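Local structure of cytochrome c552 (Thermochromatium tepidum, 5ZE8) at residues Asn137-Ala142 and Ile150-Leu155; Gly144-Gly149 and Gln231-Gln236; Val238-Thr243 and Tyr354-Asp359. The protein carries five covalently attached c-type hemes and, as a low-potential multiheme cytochrome, probably transfers electrons in a thermophilic purple sulfur photosynthetic bacterium. All coordinates share one frame; numbering follows the deposited sequence.

Contact 1 of 3, residues Asn137-Ala142 and Ile150-Leu155; sequences NGIQDA and IKAYDL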
loop_
_atom_site.group_PDB
_atom_site.type_symbol
_atom_site.label_atom_id
_atom_site.label_comp_id
_atom_site.label_asym_id
_atom_site.label_seq_id
_atom_site.Cartn_x
_atom_site.Cartn_y
_atom_site.Cartn_z
ATOM N N ASN A 137 -14.311 13.964 4.018
ATOM C CA ASN A 137 -15.502 13.840 4.953
ATOM C C ASN A 137 -15.377 12.729 5.983
ATOM O O ASN A 137 -16.240 12.634 6.844
ATOM C CB ASN A 137 -16.777 13.725 4.179
ATOM C CG ASN A 137 -17.012 14.957 3.341
ATOM O OD1 ASN A 137 -16.842 16.074 3.835
ATOM N ND2 ASN A 137 -17.353 14.765 2.088
ATOM N N GLY A 138 -14.368 11.891 5.875
ATOM C CA GLY A 138 -14.200 10.696 6.634
ATOM C C GLY A 138 -14.887 9.525 6.006
ATOM O O GLY A 138 -15.807 9.643 5.181
ATOM N N ILE A 139 -14.430 8.340 6.361
ATOM C CA ILE A 139 -15.017 7.148 5.822
ATOM C C ILE A 139 -16.346 6.719 6.427
ATOM O O ILE A 139 -17.032 5.888 5.842
ATOM C CB ILE A 139 -13.994 5.974 5.742
ATOM C CG1 ILE A 139 -13.453 5.623 7.074
ATOM C CG2 ILE A 139 -12.847 6.350 4.742
ATOM C CD1 ILE A 139 -12.790 4.275 7.139
ATOM N N GLN A 140 -16.685 7.186 7.631
ATOM C CA GLN A 140 -17.926 6.723 8.257
ATOM C C GLN A 140 -18.816 7.943 8.268
ATOM O O GLN A 140 -18.421 8.981 8.869
ATOM C CB GLN A 140 -17.669 6.346 9.708
ATOM C CG GLN A 140 -18.927 5.924 10.463
ATOM C CD GLN A 140 -18.878 6.208 12.004
ATOM O OE1 GLN A 140 -19.212 7.311 12.549
ATOM N NE2 GLN A 140 -18.535 5.222 12.681
ATOM N N ASP A 141 -19.964 7.833 7.682
ATOM C CA ASP A 141 -20.914 8.914 7.765
ATOM C C ASP A 141 -21.650 8.931 9.129
ATOM O O ASP A 141 -21.480 7.995 9.939
ATOM C CB ASP A 141 -21.809 8.965 6.542
ATOM C CG ASP A 141 -22.947 7.961 6.551
ATOM O OD1 ASP A 141 -23.304 7.320 7.592
ATOM O OD2 ASP A 141 -23.556 7.863 5.479
ATOM N N ALA A 142 -22.430 9.995 9.358
ATOM C CA ALA A 142 -23.184 10.160 10.648
ATOM C C ALA A 142 -24.133 8.975 10.979
ATOM O O ALA A 142 -24.392 8.750 12.153
ATOM C CB ALA A 142 -24.003 11.442 10.633
ATOM N N ILE A 150 -13.311 7.521 -3.381
ATOM C CA ILE A 150 -13.824 8.795 -3.781
ATOM C C ILE A 150 -15.142 9.176 -3.058
ATOM O O ILE A 150 -15.443 10.357 -2.947
ATOM C CB ILE A 150 -14.138 8.912 -5.317
ATOM C CG1 ILE A 150 -15.087 7.794 -5.829
ATOM C CG2 ILE A 150 -12.856 8.962 -6.091
ATOM C CD1 ILE A 150 -15.762 8.095 -7.203
ATOM N N LYS A 151 -15.850 8.184 -2.482
ATOM C CA LYS A 151 -17.085 8.471 -1.795
ATOM C C LYS A 151 -16.878 9.111 -0.416
ATOM O O LYS A 151 -17.820 9.720 0.138
ATOM C CB LYS A 151 -17.899 7.216 -1.660
ATOM C CG LYS A 151 -18.294 6.549 -2.969
ATOM C CD LYS A 151 -19.004 7.497 -3.928
ATOM C CE LYS A 151 -19.331 6.754 -5.224
ATOM N NZ LYS A 151 -20.244 7.641 -6.033
ATOM N N ALA A 152 -15.631 9.112 0.092
ATOM C CA ALA A 152 -15.264 9.762 1.329
ATOM C C ALA A 152 -14.954 11.244 1.149
ATOM O O ALA A 152 -14.621 11.917 2.138
ATOM C CB ALA A 152 -14.106 9.067 2.013
ATOM N N TYR A 153 -15.055 11.768 -0.077
ATOM C CA TYR A 153 -14.716 13.126 -0.362
ATOM C C TYR A 153 -15.811 13.914 -1.082
ATOM O O TYR A 153 -16.554 13.357 -1.876
ATOM C CB TYR A 153 -13.502 13.154 -1.377
ATOM C CG TYR A 153 -12.243 12.558 -0.765
ATOM C CD1 TYR A 153 -11.325 13.363 -0.105
ATOM C CD2 TYR A 153 -11.929 11.243 -0.904
ATOM C CE1 TYR A 153 -10.137 12.859 0.435
ATOM C CE2 TYR A 153 -10.784 10.697 -0.344
ATOM C CZ TYR A 153 -9.921 11.501 0.342
ATOM O OH TYR A 153 -8.755 10.965 0.907
ATOM N N ASP A 154 -15.797 15.236 -0.928
ATOM C CA ASP A 154 -16.418 16.118 -1.887
ATOM C C ASP A 154 -15.380 16.257 -2.999
ATOM O O ASP A 154 -14.175 16.484 -2.716
ATOM C CB ASP A 154 -16.654 17.516 -1.341
ATOM C CG ASP A 154 -17.641 17.575 -0.188
ATOM O OD1 ASP A 154 -18.449 16.646 -0.024
ATOM O OD2 ASP A 154 -17.618 18.651 0.492
ATOM N N LEU A 155 -15.878 16.145 -4.224
ATOM C CA LEU A 155 -15.004 16.245 -5.401
ATOM C C LEU A 155 -15.124 17.616 -6.050
ATOM O O LEU A 155 -16.193 18.242 -5.931
ATOM C CB LEU A 155 -15.360 15.145 -6.388
ATOM C CG LEU A 155 -15.377 13.749 -5.783
ATOM C CD1 LEU A 155 -15.874 12.759 -6.814
ATOM C CD2 LEU A 155 -14.045 13.271 -5.191
HETATM O O HOH W 1 -18.408 12.153 1.359
HETATM O O HOH W 2 -17.946 18.390 3.115
#
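The side chains of Asn137 and Asp154 cross at about a right angle, and their amide and carboxylate planes are turned 62° apart. ND2 gives a hydrogen bond to Asp154 OD1 (3.0 Å) that lies close to the amide's own plane but meets the carboxylate from well above its plane. CG of Asn137 sits anti to its carbonyl carbon (chi1 -62°), which brings the amide round to the 150-155 side. Two waters complete the grip: one accepts from ND2 and donates to Lys151 O, and the other donates to both Asn137 OD1 and Asp154 OD2. Amide and carboxylate are thus linked twice, once directly and once through water, while ND2 has two acceptors. The backbone adds a bond from Asn137 N to Ala152 O at 2.8 Å. Beyond it the methyl of Ala152 tucks in beside the loop, its CB 3.6 Å from Gly138 O and 4.1 Å from Ile139 CG2. The CB of Tyr153 points away from the 137-142 loop, and its hydroxyl is hydrogen-bonded to Asp223 O and Gly227 N. The contact draws together the two ends of a long hairpin loop, where strands 133-136 and 153-155 form a two-stranded antiparallel sheet.

Contact 2 of 3, residues Gly144-Gly149 and Gln231-Gln236; sequences GKLRYG and QRDNPQ. With HEC (heme c), chain C.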
loop_
_atom_site.group_PDB
_atom_site.type_symbol
_atom_site.label_atom_id
_atom_site.label_comp_id
_atom_site.label_asym_id
_atom_site.label_seq_id
_atom_site.Cartn_x
_atom_site.Cartn_y
_atom_site.Cartn_z
ATOM N N GLY A 144 -23.315 5.794 10.221
ATOM C CA GLY A 144 -22.474 4.656 10.364
ATOM C C GLY A 144 -22.148 3.917 9.086
ATOM O O GLY A 144 -21.469 2.904 9.202
ATOM N N LYS A 145 -22.618 4.460 7.944
ATOM C CA LYS A 145 -22.384 3.817 6.616
ATOM C C LYS A 145 -20.941 4.107 6.223
ATOM O O LYS A 145 -20.498 5.197 6.375
ATOM C CB LYS A 145 -23.385 4.289 5.555
ATOM C CG LYS A 145 -24.847 3.874 5.859
ATOM C CD LYS A 145 -25.012 2.510 6.529
ATOM C CE LYS A 145 -26.469 2.078 6.559
ATOM N NZ LYS A 145 -27.348 3.067 7.245
ATOM N N LEU A 146 -20.225 3.100 5.812
ATOM C CA LEU A 146 -18.797 3.299 5.360
ATOM C C LEU A 146 -18.808 3.779 3.923
ATOM O O LEU A 146 -19.506 3.238 3.122
ATOM C CB LEU A 146 -17.949 2.031 5.538
ATOM C CG LEU A 146 -17.654 1.605 6.987
ATOM C CD1 LEU A 146 -16.360 0.862 7.154
ATOM C CD2 LEU A 146 -17.558 2.791 7.885
ATOM N N ARG A 147 -18.058 4.816 3.653
ATOM C CA ARG A 147 -17.976 5.494 2.384
ATOM C C ARG A 147 -16.486 5.328 2.004
ATOM O O ARG A 147 -15.634 5.959 2.604
ATOM C CB ARG A 147 -18.237 6.988 2.544
ATOM C CG ARG A 147 -19.539 7.422 3.170
ATOM C CD ARG A 147 -19.532 8.939 3.213
ATOM N NE ARG A 147 -18.721 9.555 4.294
ATOM C CZ ARG A 147 -19.070 10.693 4.908
ATOM N NH1 ARG A 147 -20.194 11.344 4.548
ATOM N NH2 ARG A 147 -18.386 11.190 5.928
ATOM N N TYR A 148 -16.188 4.574 0.951
ATOM C CA TYR A 148 -14.765 4.325 0.611
ATOM C C TYR A 148 -14.313 5.121 -0.580
ATOM O O TYR A 148 -15.086 5.490 -1.470
ATOM C CB TYR A 148 -14.663 2.844 0.234
ATOM C CG TYR A 148 -14.861 1.853 1.359
ATOM C CD1 TYR A 148 -14.162 1.924 2.524
ATOM C CD2 TYR A 148 -15.686 0.803 1.182
ATOM C CE1 TYR A 148 -14.307 0.979 3.511
ATOM C CE2 TYR A 148 -15.873 -0.126 2.192
ATOM C CZ TYR A 148 -15.181 -0.018 3.340
ATOM O OH TYR A 148 -15.309 -0.982 4.321
ATOM N N GLY A 149 -13.037 5.436 -0.586
ATOM C CA GLY A 149 -12.376 5.986 -1.733
ATOM C C GLY A 149 -12.950 7.295 -2.137
ATOM O O GLY A 149 -13.148 8.143 -1.261
ATOM N N GLN A 231 -9.260 2.478 6.050
ATOM C CA GLN A 231 -9.843 1.211 6.563
ATOM C C GLN A 231 -10.644 0.565 5.467
ATOM O O GLN A 231 -11.129 1.265 4.596
ATOM C CB GLN A 231 -10.686 1.462 7.819
ATOM C CG GLN A 231 -11.055 0.218 8.591
ATOM C CD GLN A 231 -11.514 0.406 10.051
ATOM O OE1 GLN A 231 -11.033 1.274 10.793
ATOM N NE2 GLN A 231 -12.422 -0.463 10.468
ATOM N N ARG A 232 -10.683 -0.769 5.466
ATOM C CA ARG A 232 -11.720 -1.444 4.730
ATOM C C ARG A 232 -12.140 -2.609 5.510
ATOM O O ARG A 232 -11.271 -3.343 6.012
ATOM C CB ARG A 232 -11.169 -1.861 3.347
ATOM C CG ARG A 232 -12.073 -2.903 2.678
ATOM C CD ARG A 232 -11.704 -3.241 1.258
ATOM N NE ARG A 232 -12.574 -4.313 0.740
ATOM C CZ ARG A 232 -12.145 -5.425 0.129
ATOM N NH1 ARG A 232 -13.053 -6.281 -0.284
ATOM N NH2 ARG A 232 -10.851 -5.713 -0.029
ATOM N N ASP A 233 -13.477 -2.798 5.631
ATOM C CA ASP A 233 -14.031 -3.879 6.450
ATOM C C ASP A 233 -14.705 -4.883 5.568
ATOM O O ASP A 233 -15.084 -4.608 4.419
ATOM C CB ASP A 233 -15.084 -3.364 7.391
ATOM C CG ASP A 233 -14.555 -2.490 8.503
ATOM O OD1 ASP A 233 -13.357 -2.310 8.721
ATOM O OD2 ASP A 233 -15.451 -1.949 9.243
ATOM N N ASN A 234 -14.786 -6.094 6.106
ATOM C CA ASN A 234 -15.591 -7.118 5.471
ATOM C C ASN A 234 -17.066 -6.841 5.800
ATOM O O ASN A 234 -17.404 -5.851 6.470
ATOM C CB ASN A 234 -15.043 -8.514 5.805
ATOM C CG ASN A 234 -15.545 -9.071 7.119
ATOM O OD1 ASN A 234 -16.275 -8.417 7.852
ATOM N ND2 ASN A 234 -15.151 -10.295 7.409
ATOM N N PRO A 235 -17.950 -7.699 5.350
ATOM C CA PRO A 235 -19.364 -7.342 5.520
ATOM C C PRO A 235 -19.858 -7.553 6.941
ATOM O O PRO A 235 -20.950 -7.090 7.309
ATOM C CB PRO A 235 -20.091 -8.283 4.554
ATOM C CG PRO A 235 -19.060 -8.747 3.583
ATOM C CD PRO A 235 -17.707 -8.570 4.195
ATOM N N GLN A 236 -19.111 -8.287 7.746
ATOM C CA GLN A 236 -19.413 -8.406 9.158
ATOM C C GLN A 236 -18.671 -7.385 9.978
ATOM O O GLN A 236 -18.632 -7.529 11.207
ATOM C CB GLN A 236 -19.090 -9.838 9.623
ATOM C CG GLN A 236 -19.850 -10.989 8.933
ATOM C CD GLN A 236 -19.528 -11.223 7.473
ATOM O OE1 GLN A 236 -20.377 -11.065 6.607
ATOM N NE2 GLN A 236 -18.290 -11.572 7.182
HETATM FE FE HEC C . -8.097 -3.263 -2.684
HETATM C CHA HEC C . -4.687 -3.726 -2.458
HETATM C CHB HEC C . -8.393 -6.381 -3.998
HETATM C CHC HEC C . -11.431 -2.986 -2.612
HETATM C CHD HEC C . -7.813 -0.159 -1.364
HETATM N NA HEC C . -6.892 -4.756 -3.121
HETATM C C1A HEC C . -5.468 -4.757 -2.973
HETATM C C2A HEC C . -4.931 -6.066 -3.233
HETATM C C3A HEC C . -5.953 -6.820 -3.632
HETATM C C4A HEC C . -7.137 -6.024 -3.547
HETATM C CMA HEC C . -5.936 -8.264 -4.019
HETATM C CAA HEC C . -3.499 -6.448 -3.245
HETATM C CBA HEC C . -2.901 -5.978 -4.601
HETATM C CGA HEC C . -1.443 -6.208 -4.838
HETATM O O1A HEC C . -0.862 -5.957 -5.960
HETATM O O2A HEC C . -0.681 -6.664 -3.925
HETATM N NB HEC C . -9.618 -4.470 -3.305
HETATM C C1B HEC C . -9.538 -5.656 -3.869
HETATM C C2B HEC C . -10.845 -6.070 -4.273
HETATM C C3B HEC C . -11.776 -5.180 -3.850
HETATM C C4B HEC C . -10.945 -4.135 -3.187
HETATM C CMB HEC C . -11.099 -7.358 -4.982
HETATM C CAB HEC C . -13.240 -5.161 -3.935
HETATM C CBB HEC C . -13.911 -6.366 -3.614
HETATM N NC HEC C . -9.368 -1.865 -2.086
HETATM C C1C HEC C . -10.782 -1.915 -2.056
HETATM C C2C HEC C . -11.349 -0.736 -1.502
HETATM C C3C HEC C . -10.306 0.109 -1.202
HETATM C C4C HEC C . -9.096 -0.618 -1.587
HETATM C CMC HEC C . -12.802 -0.453 -1.382
HETATM C CAC HEC C . -10.345 1.462 -0.616
HETATM C CBC HEC C . -11.055 1.568 0.612
HETATM N ND HEC C . -6.588 -2.162 -2.117
HETATM C C1D HEC C . -6.617 -0.895 -1.630
HETATM C C2D HEC C . -5.307 -0.411 -1.279
HETATM C C3D HEC C . -4.455 -1.407 -1.513
HETATM C C4D HEC C . -5.260 -2.514 -2.043
HETATM C CMD HEC C . -5.018 0.925 -0.681
HETATM C CAD HEC C . -2.931 -1.392 -1.329
HETATM C CBD HEC C . -2.706 -1.980 0.024
HETATM C CGD HEC C . -1.228 -2.135 0.388
HETATM O O1D HEC C . -0.341 -1.629 -0.244
HETATM O O2D HEC C . -0.909 -2.886 1.372
#
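The phenol oxygen of Tyr148 receives the backbone N-H of Asp233 in an almost perfectly straight hydrogen bond, OH to N 2.9 Å at 177°. This bond helps build the wall of a heme c pocket, to which Tyr148, Gln231 and Arg232 all belong, and it pins the loop before strand 153-155 to the short antiparallel pair 232-233 and 239-241. From the hydroxyl back along the ring, Tyr148 follows the chain of its partner: OH passes the CA of Arg232, CE1 lies 3.4 Å from Gln231 O, and CD1 comes to 3.7 Å from heme CBC, the methyl of one of the heme's attachment arms. The ring therefore fills the angle between protein backbone and heme rim, and Leu98 packs against it too. Beside it Leu146 crosses Asp233 at about a right angle, its CD1 methyl 3.6 Å from OD2. The other carboxylate oxygen is engaged within its own segment: Gln231 NE2 donates to Asp233 OD1 at 2.7 Å. Asp233 OD1 lies in the amide plane of Gln231 and accepts through its syn lone pair, which should limit the acid's rotation and probably helps to stabilise its negative charge. Arg232 runs to the heme instead. Its CG is anti to the backbone N (chi1 164°) and the chain stays extended as far as NE, so that the guanidinium reaches the macrocycle and lays one face over it, offset toward the rim near CHC. A positive charge so placed would probably favour the reduced state of this heme to some degree. At the end of the side chain NH2 stands 3.5 Å from ring carbon C4B, and NH1 lies 3.4 Å from CBB of the other attachment arm.

Contact 3 of 3, residues Val238-Thr243 and Tyr354-Asp359; sequences VPLCQT and YGLADD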
loop_
_atom_site.group_PDB
_atom_site.type_symbol
_atom_site.label_atom_id
_atom_site.label_comp_id
_atom_site.label_asym_id
_atom_site.label_seq_id
_atom_site.Cartn_x
_atom_site.Cartn_y
_atom_site.Cartn_z
ATOM N N VAL A 238 -15.428 -6.669 10.054
ATOM C CA VAL A 238 -14.112 -7.019 10.539
ATOM C C VAL A 238 -13.090 -6.263 9.702
ATOM O O VAL A 238 -13.198 -6.283 8.462
ATOM C CB VAL A 238 -13.839 -8.487 10.401
ATOM C CG1 VAL A 238 -12.501 -8.783 11.046
ATOM C CG2 VAL A 238 -14.916 -9.256 11.162
ATOM N N PRO A 239 -12.096 -5.609 10.352
ATOM C CA PRO A 239 -11.175 -4.940 9.464
ATOM C C PRO A 239 -10.374 -5.902 8.594
ATOM O O PRO A 239 -9.872 -6.952 9.069
ATOM C CB PRO A 239 -10.215 -4.197 10.432
ATOM C CG PRO A 239 -10.961 -4.076 11.679
ATOM C CD PRO A 239 -11.876 -5.266 11.774
ATOM N N LEU A 240 -10.205 -5.525 7.336
ATOM C CA LEU A 240 -9.291 -6.210 6.410
ATOM C C LEU A 240 -7.995 -5.397 6.302
ATOM O O LEU A 240 -6.867 -5.888 6.508
ATOM C CB LEU A 240 -9.944 -6.341 5.016
ATOM C CG LEU A 240 -11.235 -7.140 4.992
ATOM C CD1 LEU A 240 -11.949 -6.853 3.684
ATOM C CD2 LEU A 240 -10.873 -8.617 5.101
ATOM N N CYS A 241 -8.163 -4.101 6.037
ATOM C CA CYS A 241 -7.046 -3.082 5.938
ATOM C C CYS A 241 -7.318 -2.056 7.023
ATOM O O CYS A 241 -8.467 -1.641 7.223
ATOM C CB CYS A 241 -7.011 -2.315 4.587
ATOM S SG CYS A 241 -6.404 -0.560 4.728
ATOM N N GLN A 242 -6.295 -1.601 7.747
ATOM C CA GLN A 242 -6.578 -0.736 8.903
ATOM C C GLN A 242 -5.391 0.177 9.205
ATOM O O GLN A 242 -5.104 0.523 10.374
ATOM C CB GLN A 242 -6.977 -1.577 10.106
ATOM C CG GLN A 242 -5.917 -2.605 10.520
ATOM C CD GLN A 242 -6.499 -3.863 11.200
ATOM O OE1 GLN A 242 -7.232 -3.753 12.163
ATOM N NE2 GLN A 242 -6.108 -5.051 10.715
ATOM N N THR A 243 -4.829 0.651 8.127
ATOM C CA THR A 243 -3.636 1.553 8.206
ATOM C C THR A 243 -3.996 2.815 9.024
ATOM O O THR A 243 -3.190 3.292 9.837
ATOM C CB THR A 243 -3.169 1.997 6.820
ATOM O OG1 THR A 243 -2.848 0.881 6.038
ATOM C CG2 THR A 243 -1.915 2.939 6.877
ATOM N N TYR A 354 -1.502 -10.949 9.995
ATOM C CA TYR A 354 -2.875 -10.747 10.479
ATOM C C TYR A 354 -3.725 -11.893 9.974
ATOM O O TYR A 354 -3.554 -12.361 8.848
ATOM C CB TYR A 354 -3.378 -9.428 9.928
ATOM C CG TYR A 354 -4.807 -9.065 10.329
ATOM C CD1 TYR A 354 -5.187 -8.997 11.654
ATOM C CD2 TYR A 354 -5.764 -8.729 9.348
ATOM C CE1 TYR A 354 -6.513 -8.652 11.988
ATOM C CE2 TYR A 354 -7.049 -8.396 9.672
ATOM C CZ TYR A 354 -7.422 -8.355 10.967
ATOM O OH TYR A 354 -8.732 -8.010 11.295
ATOM N N GLY A 355 -4.630 -12.398 10.789
ATOM C CA GLY A 355 -5.612 -13.367 10.285
ATOM C C GLY A 355 -6.993 -12.879 10.735
ATOM O O GLY A 355 -7.115 -11.968 11.645
ATOM N N LEU A 356 -8.001 -13.475 10.083
ATOM C CA LEU A 356 -9.387 -13.289 10.513
ATOM C C LEU A 356 -9.949 -14.628 10.969
ATOM O O LEU A 356 -9.404 -15.722 10.648
ATOM C CB LEU A 356 -10.214 -12.723 9.388
ATOM C CG LEU A 356 -9.572 -11.470 8.755
ATOM C CD1 LEU A 356 -8.964 -11.788 7.421
ATOM C CD2 LEU A 356 -10.616 -10.429 8.590
ATOM N N ALA A 357 -11.036 -14.529 11.712
ATOM C CA ALA A 357 -11.546 -15.691 12.404
ATOM C C ALA A 357 -13.039 -15.742 12.377
ATOM O O ALA A 357 -13.696 -14.760 12.049
ATOM C CB ALA A 357 -11.049 -15.649 13.836
ATOM N N ASP A 358 -13.556 -16.924 12.699
ATOM C CA ASP A 358 -15.030 -17.137 12.852
ATOM C C ASP A 358 -15.398 -16.955 14.302
ATOM O O ASP A 358 -14.544 -16.572 15.099
ATOM C CB ASP A 358 -15.454 -18.508 12.282
ATOM C CG ASP A 358 -14.924 -19.713 13.054
ATOM O OD1 ASP A 358 -14.076 -19.599 14.004
ATOM O OD2 ASP A 358 -15.343 -20.850 12.636
ATOM N N ASP A 359 -16.650 -17.258 14.696
ATOM C CA ASP A 359 -17.043 -17.000 16.113
ATOM C C ASP A 359 -16.273 -17.871 17.082
ATOM O O ASP A 359 -16.087 -17.498 18.235
ATOM C CB ASP A 359 -18.531 -17.208 16.309
ATOM C CG ASP A 359 -19.371 -16.141 15.667
ATOM O OD1 ASP A 359 -18.829 -15.049 15.350
ATOM O OD2 ASP A 359 -20.600 -16.365 15.541
HETATM O O HOH W 3 -8.359 -6.023 13.484
#
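Tyr354 reaches from strand 351-357 to the backbone of Pro239, and nearly every ring atom finds something on the way. CB points toward the 238-243 segment, and CG, anti to the backbone N (chi1 180°), carries the ring on toward Pro239 and Gln242. On one face of the ring sits the amide nitrogen of Gln242, 3.9 Å from CD2 and 3.6 Å from both CE2 and CZ, with the amide plane turned 77° from the ring so that the group stands nearly upright on it. Along the rim, CE2 lies 3.2 Å from Pro239 O, which approaches in the ring plane. At the tip, OH donates to this same carbonyl at 2.7 Å, tilted only 20° from the carbonyl plane, and it accepts from a water that also donates to Gln242 OE1. Gln242 thus meets the tyrosine in two ways, directly by its nitrogen over the face and indirectly by its oxygen through the water. Next to the ring, Leu356 pushes CD2 between Val238 CG1 (3.5 Å) and Leu240 CD2 (3.9 Å), while Pro366 and Ala369 pack against the same leucine. Leu240 and Cys241 both face Arg232 across a classic beta bulge in strand 239-241; Gln242 then occupies the N-cap position of helix 243-250. A phenylalanine in place of Tyr354 would probably leave Pro239 O without its hydroxyl donor and the bridging water with one mate fewer. In this buried contact the hydroxyl both gives and takes a hydrogen bond, so a polar tip is accommodated beside an aliphatic cluster, and the six-stranded sheet is joined to a heme-bearing part of the chain by directional bonds as well as by packing.

Contacts 1 and 2 interlock along the chain: 137-142 and 144-149 come from the same long loop between strands 133-136 and 153-155, and their centres lie 11 Å apart. They touch through Arg147, whose backbone N is probably hydrogen-bonded to Ile139 O. Contact 3 follows in sequence, its centre 13 Å from that of contact 2 and 22 Å from that of contact 1. Contacts 2 and 3 meet in the small antiparallel sheet of strands 232-233 and 239-241, where Arg232 pairs with Leu240 and Cys241. The series therefore runs from the hairpin loop, past a heme, to the six-stranded sheet containing 351-357, joining the heme-bearing region to the beta-rich part.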